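Local coordinates for protein argonaute (Methanocaldococcus jannaschii, PDB 5G5S) that cleaves single-stranded DNA targets under the direction of short single-stranded DNA guides, and may defend the cell against invading genetic elements, at residues Met474-Asn477 with Leu478-Ile482; Thr331-Thr334 with Trp335-Asn338; Leu103-Gly106 with Tyr107-Val111; Lys16-Glu19 with Glu20-Pro23. One frame throughout, in Å; residues are numbered along the deposited sequence.

Contact 1: residues Met474-Asn477 with Leu478-Ile482; sequences MTNN and LLIQI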
loop_
_atom_site.group_PDB
_atom_site.type_symbol
_atom_site.label_atom_id
_atom_site.label_comp_id
_atom_site.label_asym_id
_atom_site.label_seq_id
_atom_site.Cartn_x
_atom_site.Cartn_y
_atom_site.Cartn_z
ATOM N N MET A 474 -11.574 22.496 2.659
ATOM C CA MET A 474 -10.725 21.856 3.662
ATOM C C MET A 474 -11.493 21.528 4.933
ATOM O O MET A 474 -11.202 20.509 5.561
ATOM C CB MET A 474 -9.527 22.734 3.988
ATOM C CG MET A 474 -8.388 21.980 4.627
ATOM S SD MET A 474 -6.827 22.854 4.428
ATOM C CE MET A 474 -6.705 22.885 2.589
ATOM N N THR A 475 -12.462 22.389 5.322
ATOM C CA THR A 475 -13.301 22.175 6.500
ATOM C C THR A 475 -14.116 20.893 6.314
ATOM O O THR A 475 -14.159 20.061 7.223
ATOM C CB THR A 475 -14.153 23.411 6.788
ATOM O OG1 THR A 475 -13.286 24.522 7.001
ATOM C CG2 THR A 475 -15.042 23.229 8.005
ATOM N N ASN A 476 -14.720 20.734 5.118
ATOM C CA ASN A 476 -15.492 19.569 4.702
ATOM C C ASN A 476 -14.597 18.304 4.772
ATOM O O ASN A 476 -15.001 17.316 5.384
ATOM C CB ASN A 476 -16.053 19.789 3.285
ATOM C CG ASN A 476 -16.821 18.620 2.715
ATOM O OD1 ASN A 476 -17.981 18.379 3.061
ATOM N ND2 ASN A 476 -16.202 17.891 1.798
ATOM N N ASN A 477 -13.358 18.377 4.225
ATOM C CA ASN A 477 -12.403 17.267 4.243
ATOM C C ASN A 477 -11.903 16.925 5.637
ATOM O O ASN A 477 -11.646 15.759 5.922
ATOM C CB ASN A 477 -11.233 17.523 3.299
ATOM C CG ASN A 477 -11.593 17.442 1.840
ATOM O OD1 ASN A 477 -12.619 16.879 1.451
ATOM N ND2 ASN A 477 -10.738 17.990 0.998
ATOM N N LEU A 478 -11.762 17.933 6.495
ATOM C CA LEU A 478 -11.325 17.755 7.874
ATOM C C LEU A 478 -12.402 17.017 8.647
ATOM O O LEU A 478 -12.083 16.086 9.378
ATOM C CB LEU A 478 -11.001 19.116 8.535
ATOM C CG LEU A 478 -10.674 19.097 10.037
ATOM C CD1 LEU A 478 -9.399 18.303 10.321
ATOM C CD2 LEU A 478 -10.594 20.515 10.605
ATOM N N LEU A 479 -13.675 17.417 8.473
ATOM C CA LEU A 479 -14.808 16.775 9.132
ATOM C C LEU A 479 -15.014 15.341 8.664
ATOM O O LEU A 479 -15.284 14.490 9.507
ATOM C CB LEU A 479 -16.094 17.622 9.058
ATOM C CG LEU A 479 -16.083 18.903 9.909
ATOM C CD1 LEU A 479 -17.275 19.783 9.596
ATOM C CD2 LEU A 479 -16.022 18.582 11.412
ATOM N N ILE A 480 -14.793 15.054 7.348
ATOM C CA ILE A 480 -14.876 13.704 6.774
ATOM C C ILE A 480 -13.880 12.786 7.495
ATOM O O ILE A 480 -14.246 11.689 7.927
ATOM C CB ILE A 480 -14.638 13.700 5.229
ATOM C CG1 ILE A 480 -15.848 14.305 4.480
ATOM C CG2 ILE A 480 -14.339 12.267 4.723
ATOM C CD1 ILE A 480 -15.563 14.778 3.087
ATOM N N GLN A 481 -12.633 13.267 7.643
ATOM C CA GLN A 481 -11.566 12.524 8.297
ATOM C C GLN A 481 -11.799 12.317 9.788
ATOM O O GLN A 481 -11.528 11.223 10.276
ATOM C CB GLN A 481 -10.185 13.115 7.978
ATOM C CG GLN A 481 -9.068 12.120 8.272
ATOM C CD GLN A 481 -7.860 12.269 7.402
ATOM O OE1 GLN A 481 -7.943 12.559 6.209
ATOM N NE2 GLN A 481 -6.709 11.985 7.979
ATOM N N ILE A 482 -12.363 13.333 10.489
ATOM C CA ILE A 482 -12.711 13.265 11.914
ATOM C C ILE A 482 -13.769 12.171 12.141
ATOM O O ILE A 482 -13.614 11.359 13.061
ATOM C CB ILE A 482 -13.128 14.660 12.468
ATOM C CG1 ILE A 482 -11.894 15.581 12.618
ATOM C CG2 ILE A 482 -13.912 14.545 13.787
ATOM C CD1 ILE A 482 -12.180 17.100 13.049
#

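Contact 2: residues Thr331-Thr334 with Trp335-Asn338; sequences TLFT and WIYN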
loop_
_atom_site.group_PDB
_atom_site.type_symbol
_atom_site.label_atom_id
_atom_site.label_comp_id
_atom_site.label_asym_id
_atom_site.label_seq_id
_atom_site.Cartn_x
_atom_site.Cartn_y
_atom_site.Cartn_z
ATOM N N THR A 331 -19.638 17.784 -0.769
ATOM C CA THR A 331 -20.798 18.529 -0.272
ATOM C C THR A 331 -21.392 17.915 1.015
ATOM O O THR A 331 -22.517 18.256 1.382
ATOM C CB THR A 331 -21.875 18.674 -1.364
ATOM O OG1 THR A 331 -22.317 17.376 -1.761
ATOM C CG2 THR A 331 -21.410 19.504 -2.567
ATOM N N LEU A 332 -20.646 17.020 1.701
ATOM C CA LEU A 332 -21.135 16.378 2.924
ATOM C C LEU A 332 -21.358 17.359 4.086
ATOM O O LEU A 332 -22.339 17.223 4.824
ATOM C CB LEU A 332 -20.202 15.228 3.342
ATOM C CG LEU A 332 -20.796 14.118 4.214
ATOM C CD1 LEU A 332 -21.858 13.345 3.475
ATOM C CD2 LEU A 332 -19.724 13.142 4.625
ATOM N N PHE A 333 -20.449 18.345 4.233
ATOM C CA PHE A 333 -20.496 19.357 5.292
ATOM C C PHE A 333 -20.533 20.782 4.736
ATOM O O PHE A 333 -20.019 21.704 5.370
ATOM C CB PHE A 333 -19.332 19.172 6.284
ATOM C CG PHE A 333 -19.317 17.840 6.995
ATOM C CD1 PHE A 333 -20.025 17.656 8.178
ATOM C CD2 PHE A 333 -18.581 16.773 6.492
ATOM C CE1 PHE A 333 -20.000 16.424 8.840
ATOM C CE2 PHE A 333 -18.561 15.544 7.153
ATOM C CZ PHE A 333 -19.271 15.378 8.322
ATOM N N THR A 334 -21.159 20.973 3.567
ATOM C CA THR A 334 -21.304 22.298 2.963
ATOM C C THR A 334 -22.284 23.176 3.769
ATOM O O THR A 334 -22.164 24.403 3.758
ATOM C CB THR A 334 -21.590 22.197 1.464
ATOM O OG1 THR A 334 -22.403 21.044 1.226
ATOM C CG2 THR A 334 -20.308 22.100 0.638
ATOM N N TRP A 335 -23.188 22.518 4.536
ATOM C CA TRP A 335 -24.175 23.110 5.438
ATOM C C TRP A 335 -23.540 23.786 6.670
ATOM O O TRP A 335 -24.238 24.479 7.419
ATOM C CB TRP A 335 -25.245 22.080 5.844
ATOM C CG TRP A 335 -24.690 20.784 6.357
ATOM C CD1 TRP A 335 -24.437 19.655 5.632
ATOM C CD2 TRP A 335 -24.315 20.488 7.707
ATOM N NE1 TRP A 335 -23.932 18.669 6.449
ATOM C CE2 TRP A 335 -23.843 19.154 7.729
ATOM C CE3 TRP A 335 -24.331 21.221 8.908
ATOM C CZ2 TRP A 335 -23.392 18.536 8.904
ATOM C CZ3 TRP A 335 -23.879 20.611 10.068
ATOM C CH2 TRP A 335 -23.411 19.287 10.060
ATOM N N ILE A 336 -22.221 23.598 6.868
ATOM C CA ILE A 336 -21.460 24.224 7.957
ATOM C C ILE A 336 -21.378 25.732 7.684
ATOM O O ILE A 336 -21.599 26.521 8.597
ATOM C CB ILE A 336 -20.060 23.542 8.139
ATOM C CG1 ILE A 336 -20.195 22.066 8.616
ATOM C CG2 ILE A 336 -19.085 24.358 9.022
ATOM C CD1 ILE A 336 -20.510 21.811 10.089
ATOM N N TYR A 337 -21.111 26.121 6.425
ATOM C CA TYR A 337 -21.022 27.525 6.010
ATOM C C TYR A 337 -22.340 27.979 5.373
ATOM O O TYR A 337 -22.977 28.892 5.894
ATOM C CB TYR A 337 -19.833 27.752 5.051
ATOM C CG TYR A 337 -18.468 27.536 5.674
ATOM C CD1 TYR A 337 -17.910 26.266 5.757
ATOM C CD2 TYR A 337 -17.711 28.611 6.132
ATOM C CE1 TYR A 337 -16.651 26.063 6.320
ATOM C CE2 TYR A 337 -16.444 28.422 6.686
ATOM C CZ TYR A 337 -15.919 27.143 6.783
ATOM O OH TYR A 337 -14.674 26.944 7.332
ATOM N N ASN A 338 -22.763 27.312 4.281
ATOM C CA ASN A 338 -23.978 27.610 3.520
ATOM C C ASN A 338 -25.263 27.191 4.264
ATOM O O ASN A 338 -25.480 26.007 4.513
ATOM C CB ASN A 338 -23.891 26.961 2.129
ATOM C CG ASN A 338 -24.809 27.518 1.058
ATOM O OD1 ASN A 338 -25.929 27.980 1.310
ATOM N ND2 ASN A 338 -24.372 27.419 -0.188
#

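Contact 3: residues Leu103-Gly106 with Tyr107-Val111; sequences LVRG and YLKSV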
loop_
_atom_site.group_PDB
_atom_site.type_symbol
_atom_site.label_atom_id
_atom_site.label_comp_id
_atom_site.label_asym_id
_atom_site.label_seq_id
_atom_site.Cartn_x
_atom_site.Cartn_y
_atom_site.Cartn_z
ATOM N N LEU A 103 8.819 -17.996 -19.885
ATOM C CA LEU A 103 9.842 -18.682 -20.675
ATOM C C LEU A 103 10.422 -17.765 -21.747
ATOM O O LEU A 103 11.629 -17.770 -21.947
ATOM C CB LEU A 103 9.370 -20.046 -21.215
ATOM C CG LEU A 103 9.153 -21.153 -20.145
ATOM C CD1 LEU A 103 8.506 -22.361 -20.732
ATOM C CD2 LEU A 103 10.454 -21.570 -19.472
ATOM N N VAL A 104 9.591 -16.890 -22.339
ATOM C CA VAL A 104 10.031 -15.885 -23.326
ATOM C C VAL A 104 10.949 -14.869 -22.617
ATOM O O VAL A 104 11.970 -14.469 -23.188
ATOM C CB VAL A 104 8.844 -15.207 -24.068
ATOM C CG1 VAL A 104 9.313 -14.067 -24.969
ATOM C CG2 VAL A 104 8.053 -16.223 -24.876
ATOM N N ARG A 105 10.604 -14.498 -21.353
ATOM C CA ARG A 105 11.392 -13.584 -20.518
ATOM C C ARG A 105 12.755 -14.189 -20.248
ATOM O O ARG A 105 13.767 -13.513 -20.444
ATOM C CB ARG A 105 10.666 -13.251 -19.201
ATOM C CG ARG A 105 11.225 -12.016 -18.503
ATOM C CD ARG A 105 10.818 -11.971 -17.049
ATOM N NE ARG A 105 11.155 -10.690 -16.428
ATOM C CZ ARG A 105 12.297 -10.433 -15.796
ATOM N NH1 ARG A 105 13.239 -11.366 -15.703
ATOM N NH2 ARG A 105 12.509 -9.239 -15.256
ATOM N N GLY A 106 12.769 -15.462 -19.852
ATOM C CA GLY A 106 14.002 -16.198 -19.605
ATOM C C GLY A 106 14.870 -16.327 -20.847
ATOM O O GLY A 106 16.100 -16.275 -20.762
ATOM N N TYR A 107 14.231 -16.483 -22.014
ATOM C CA TYR A 107 14.924 -16.589 -23.300
ATOM C C TYR A 107 15.628 -15.266 -23.609
ATOM O O TYR A 107 16.826 -15.251 -23.879
ATOM C CB TYR A 107 13.935 -16.986 -24.412
ATOM C CG TYR A 107 14.579 -17.281 -25.747
ATOM C CD1 TYR A 107 15.370 -18.413 -25.927
ATOM C CD2 TYR A 107 14.340 -16.469 -26.852
ATOM C CE1 TYR A 107 15.942 -18.707 -27.165
ATOM C CE2 TYR A 107 14.888 -16.765 -28.100
ATOM C CZ TYR A 107 15.697 -17.880 -28.251
ATOM O OH TYR A 107 16.239 -18.182 -29.481
ATOM N N LEU A 108 14.882 -14.164 -23.494
ATOM C CA LEU A 108 15.339 -12.787 -23.684
ATOM C C LEU A 108 16.468 -12.436 -22.694
ATOM O O LEU A 108 17.424 -11.767 -23.077
ATOM C CB LEU A 108 14.134 -11.847 -23.473
ATOM C CG LEU A 108 13.635 -10.997 -24.646
ATOM C CD1 LEU A 108 13.822 -11.683 -25.989
ATOM C CD2 LEU A 108 12.181 -10.579 -24.439
ATOM N N LYS A 109 16.366 -12.910 -21.440
ATOM C CA LYS A 109 17.358 -12.660 -20.392
ATOM C C LYS A 109 18.635 -13.497 -20.568
ATOM O O LYS A 109 19.729 -12.932 -20.655
ATOM C CB LYS A 109 16.749 -12.879 -18.985
ATOM C CG LYS A 109 17.754 -12.738 -17.847
ATOM C CD LYS A 109 17.123 -12.956 -16.486
ATOM C CE LYS A 109 18.095 -12.695 -15.359
ATOM N NZ LYS A 109 17.433 -12.795 -14.034
ATOM N N SER A 110 18.494 -14.839 -20.556
ATOM C CA SER A 110 19.622 -15.764 -20.615
ATOM C C SER A 110 20.320 -15.890 -21.970
ATOM O O SER A 110 21.548 -15.815 -22.031
ATOM C CB SER A 110 19.228 -17.128 -20.060
ATOM O OG SER A 110 20.381 -17.873 -19.709
ATOM N N VAL A 111 19.551 -16.092 -23.044
ATOM C CA VAL A 111 20.095 -16.284 -24.387
ATOM C C VAL A 111 20.427 -14.963 -25.067
ATOM O O VAL A 111 21.533 -14.814 -25.590
ATOM C CB VAL A 111 19.172 -17.187 -25.253
ATOM C CG1 VAL A 111 19.779 -17.482 -26.625
ATOM C CG2 VAL A 111 18.857 -18.482 -24.531
#

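Contact 4: residues Lys16-Glu19 with Glu20-Pro23; sequences KIKE and EFIP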
loop_
_atom_site.group_PDB
_atom_site.type_symbol
_atom_site.label_atom_id
_atom_site.label_comp_id
_atom_site.label_asym_id
_atom_site.label_seq_id
_atom_site.Cartn_x
_atom_site.Cartn_y
_atom_site.Cartn_z
ATOM N N LYS A 16 5.717 -4.941 -28.879
ATOM C CA LYS A 16 5.751 -6.246 -29.527
ATOM C C LYS A 16 7.157 -6.765 -29.737
ATOM O O LYS A 16 7.966 -6.100 -30.387
ATOM C CB LYS A 16 4.958 -6.247 -30.855
ATOM N N ILE A 17 7.447 -7.954 -29.168
ATOM C CA ILE A 17 8.736 -8.637 -29.316
ATOM C C ILE A 17 8.788 -9.198 -30.741
ATOM O O ILE A 17 7.835 -9.841 -31.187
ATOM C CB ILE A 17 8.940 -9.754 -28.245
ATOM C CG1 ILE A 17 8.886 -9.182 -26.799
ATOM C CG2 ILE A 17 10.252 -10.541 -28.481
ATOM C CD1 ILE A 17 8.422 -10.189 -25.764
ATOM N N LYS A 18 9.899 -8.940 -31.441
ATOM C CA LYS A 18 10.150 -9.393 -32.810
ATOM C C LYS A 18 10.315 -10.898 -32.844
ATOM O O LYS A 18 10.841 -11.488 -31.893
ATOM C CB LYS A 18 11.366 -8.678 -33.415
ATOM C CG LYS A 18 11.118 -7.191 -33.613
ATOM C CD LYS A 18 12.356 -6.447 -34.052
ATOM C CE LYS A 18 12.043 -4.996 -34.327
ATOM N NZ LYS A 18 13.263 -4.240 -34.683
ATOM N N GLU A 19 9.798 -11.505 -33.925
ATOM C CA GLU A 19 9.750 -12.935 -34.258
ATOM C C GLU A 19 11.012 -13.734 -33.910
ATOM O O GLU A 19 10.909 -14.769 -33.249
ATOM C CB GLU A 19 9.405 -13.109 -35.745
ATOM C CG GLU A 19 8.033 -12.582 -36.131
ATOM C CD GLU A 19 7.022 -13.667 -36.432
ATOM O OE1 GLU A 19 6.360 -14.142 -35.481
ATOM O OE2 GLU A 19 6.900 -14.054 -37.618
ATOM N N GLU A 20 12.193 -13.248 -34.346
ATOM C CA GLU A 20 13.512 -13.865 -34.118
ATOM C C GLU A 20 13.833 -14.117 -32.641
ATOM O O GLU A 20 14.624 -15.009 -32.329
ATOM C CB GLU A 20 14.642 -13.026 -34.756
ATOM C CG GLU A 20 14.205 -11.704 -35.379
ATOM C CD GLU A 20 15.278 -10.647 -35.578
ATOM O OE1 GLU A 20 16.481 -10.997 -35.600
ATOM O OE2 GLU A 20 14.907 -9.460 -35.728
ATOM N N PHE A 21 13.221 -13.326 -31.741
ATOM C CA PHE A 21 13.427 -13.369 -30.294
ATOM C C PHE A 21 12.371 -14.165 -29.512
ATOM O O PHE A 21 12.459 -14.274 -28.286
ATOM C CB PHE A 21 13.640 -11.942 -29.743
ATOM C CG PHE A 21 14.598 -11.143 -30.592
ATOM C CD1 PHE A 21 15.955 -11.450 -30.617
ATOM C CD2 PHE A 21 14.135 -10.141 -31.435
ATOM C CE1 PHE A 21 16.836 -10.740 -31.439
ATOM C CE2 PHE A 21 15.017 -9.431 -32.254
ATOM C CZ PHE A 21 16.361 -9.732 -32.247
ATOM N N ILE A 22 11.388 -14.734 -30.216
ATOM C CA ILE A 22 10.375 -15.582 -29.600
ATOM C C ILE A 22 10.785 -17.046 -29.855
ATOM O O ILE A 22 10.942 -17.435 -31.019
ATOM C CB ILE A 22 8.939 -15.271 -30.109
ATOM C CG1 ILE A 22 8.494 -13.853 -29.704
ATOM C CG2 ILE A 22 7.925 -16.331 -29.615
ATOM C CD1 ILE A 22 7.482 -13.226 -30.655
ATOM N N PRO A 23 10.976 -17.876 -28.799
ATOM C CA PRO A 23 11.326 -19.286 -29.044
ATOM C C PRO A 23 10.184 -20.053 -29.712
ATOM O O PRO A 23 9.015 -19.788 -29.441
ATOM C CB PRO A 23 11.643 -19.826 -27.649
ATOM C CG PRO A 23 10.961 -18.912 -26.703
ATOM C CD PRO A 23 10.835 -17.582 -27.355
#

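Contact 1: residues Met474-Asn477 with Leu478-Ile482
Ile480 lays its CD1 methyl against the side-chain amide of Asn476, one helical turn earlier, with CD1 3.4 Å from ND2 of Asn476. The branch that reaches there, CG1, stands anti to the carbonyl carbon (chi1 -72°), which also brings CG1 to 3.3 Å from the Asn476 carbonyl O. Asn477 runs alongside Ile480, pointing the same way, its OD1 4.0 Å from the same CD1. Beneath the side chains the helix is regular: Leu478 N bonds Met474 O at 2.8 Å, Leu479 N bonds Thr475 O, Ile480 N bonds Asn476 O, and Gln481 N bonds Asn477 O at a longer 3.2 Å. The polar ends find partners elsewhere in the protein. Asn476 takes the Phe333 amide on OD1 and gives ND2 to the Thr329 carbonyl; Thr475 OG1 is hydrogen-bonded to Tyr337 OH, Trp466 NE1 and Asp469 OD2; Asn477 OD1 is hydrogen-bonded to Arg678 NH1. On helix 473-485 of the Mid domain, Gln481 interacts with guide DNA and lies beside Gln459 of the 5'-phosphate region, its OE1 bonded to Leu673 N. Both hydrogen-bonding atoms of the buried Asn476 amide are thus engaged, which fixes the flip of that amide while the apolar methyl of Ile480 packs against it.

Contact 2: residues Thr331-Thr334 with Trp335-Asn338
Trp335 folds its indole back against the preceding residues, so that CA of Phe333 sits over the face of the five-membered ring, 4.0 Å from its centroid, in a CH-pi contact. At the ring edge NE1 meets the carbonyl of Leu332, 2.7 Å from its O, but the N-H is bent to 128° and the bond is weak. The phenyl of Phe333 lies beside the indole and points the same way; CD1 comes to 3.6 Å from Trp335 CZ2, with the two ring planes at 43°. Ile336 adds its CG1, 3.8 Å from CB of Phe333. What brings the indole back is its first torsion: at 51°, CG stands between the backbone N and the carbonyl carbon.

The segment belongs to the connection between strand 323-326 and strand 357-365 of the Mid domain's four-stranded parallel sheet, and turns tightly without forming a regular helix. Ile336 N reaches Phe333 O from well above the carbonyl plane. Thr334 O accepts Asn338 N at 3.0 Å, in the carbonyl plane, and more weakly Tyr337 N. Within 331-334 the Thr334 hydroxyl donates to Thr331 O, 2.8 Å from OG1, from above the carbonyl plane.

Further out, Tyr490 meets the Phe333 ring edge-to-face, and Leu479 and Met483 of helix 473-485 also touch this phenyl. Helix 372-390 packs on Trp335 through Ile389 and on Ile336 through Asn385 and Tyr386.

Contact 3: residues Leu103-Gly106 with Tyr107-Val111
Arg105 and Lys109 both set CG anti to the backbone N, with chi1 at -163° and 176°, and both run on extended; one turn apart on the helix, they therefore leave it on the same side. The nearest atoms of the two side chains are Lys109 CD and Arg105 NH1, 4.3 Å apart. The two positive ends stay apart, NH1 of Arg105 4.7 Å from Lys109 NZ, and each has a partner elsewhere: Arg105 lies in cation-pi contact with Tyr142 and bonds its carbonyl through NH2, while Lys109 makes a long, weak ion pair with Glu115. Nearby opposite charge and aromatic electrons would be expected to ease the proximity of the like charges.

Below them the backbone ladder is close: Lys109 N to Arg105 O at 2.8 Å, Leu108 N to Val104 O at 2.9 Å, Tyr107 N to Leu103 O, and Ser110 N to Gly106 O at 2.8 Å. The CB atoms of the later turn rest on the same carbonyls, as with Ser110 CB, 3.3 Å from Gly106 O. Ser110 OG bonds the carbonyl of Phe47. Val104 and Leu108 face the sheet, touching Tyr151 and Leu153 of strand 150-163.

This is an amphipathic helix of the N-terminal domain, with a wider pi-type turn near its C-terminal end, apolar residues packed on the strands, and Lys109, which interacts with guide DNA, on its partly exposed side.

Contact 4: residues Lys16-Glu19 with Glu20-Pro23
Phe21 donates its backbone N-H to the carbonyl of Lys18, N to O 3.0 Å, and Ile22 does the same to Glu19, N to O 3.1 Å. Each bond spans three residues, as in a 3-10 turn, and each donor stands above the plane of its carbonyl, 38° out for Phe21 and 59° for Ile22. Phe21 CB is 3.6 Å from Lys18 O, and the ring's CD2 also packs on Lys18 CB at 3.7 Å. The ring also turns one face to CB of Glu20. Ile17 and Ile22 pack beside the turn. The CG2 branch of Ile17, turned away from its backbone N, lies 3.9 Å from both Phe21 CB and Ile22 CG1, and Ile22 CD1 comes to 3.4 Å from the carbonyl oxygen of Ile17. The opposite charges of Lys18 and Glu20 do not meet, NZ of Lys18 being 5.6 Å from OE2 of Glu20.

At and just before the turn, backbone bonds tie Lys16 to Asp298, Ile17 to Tyr151 and Lys18 to Phe296, and Phe296 also meets the Phe21 ring edge-to-face. The turn thus links strand 14-16, paired antiparallel with strand 150-163, to strand 25-31 of the N-terminal domain, with Ile17 and Phe21 lying on Leu108 of helix 97-111 and Ile17 also on Leu153 of strand 150-163.

In the fold
From the N terminus, contact 4 comes first, turning the chain from strand 14-16 toward strand 25-31. Contact 3 follows on helix 97-111, and the two touch, joining that turn to the helix: Tyr107 and Val104 pack on Pro23, and Tyr107 and Leu108 approach the Phe21 carbonyl. Contact 2 then shapes the connection between strands 323-326 and 357-365, and contact 1 lies on helix 473-485 of the Mid domain. These also touch, through Asn476 with Phe333 and Thr475 with Tyr337, tying the connection to the helix. All four are local, in series, none nested or crossed. The pairs lie on opposite sides of the chain's centre, contacts 1 and 3 about 52 Å apart between centres.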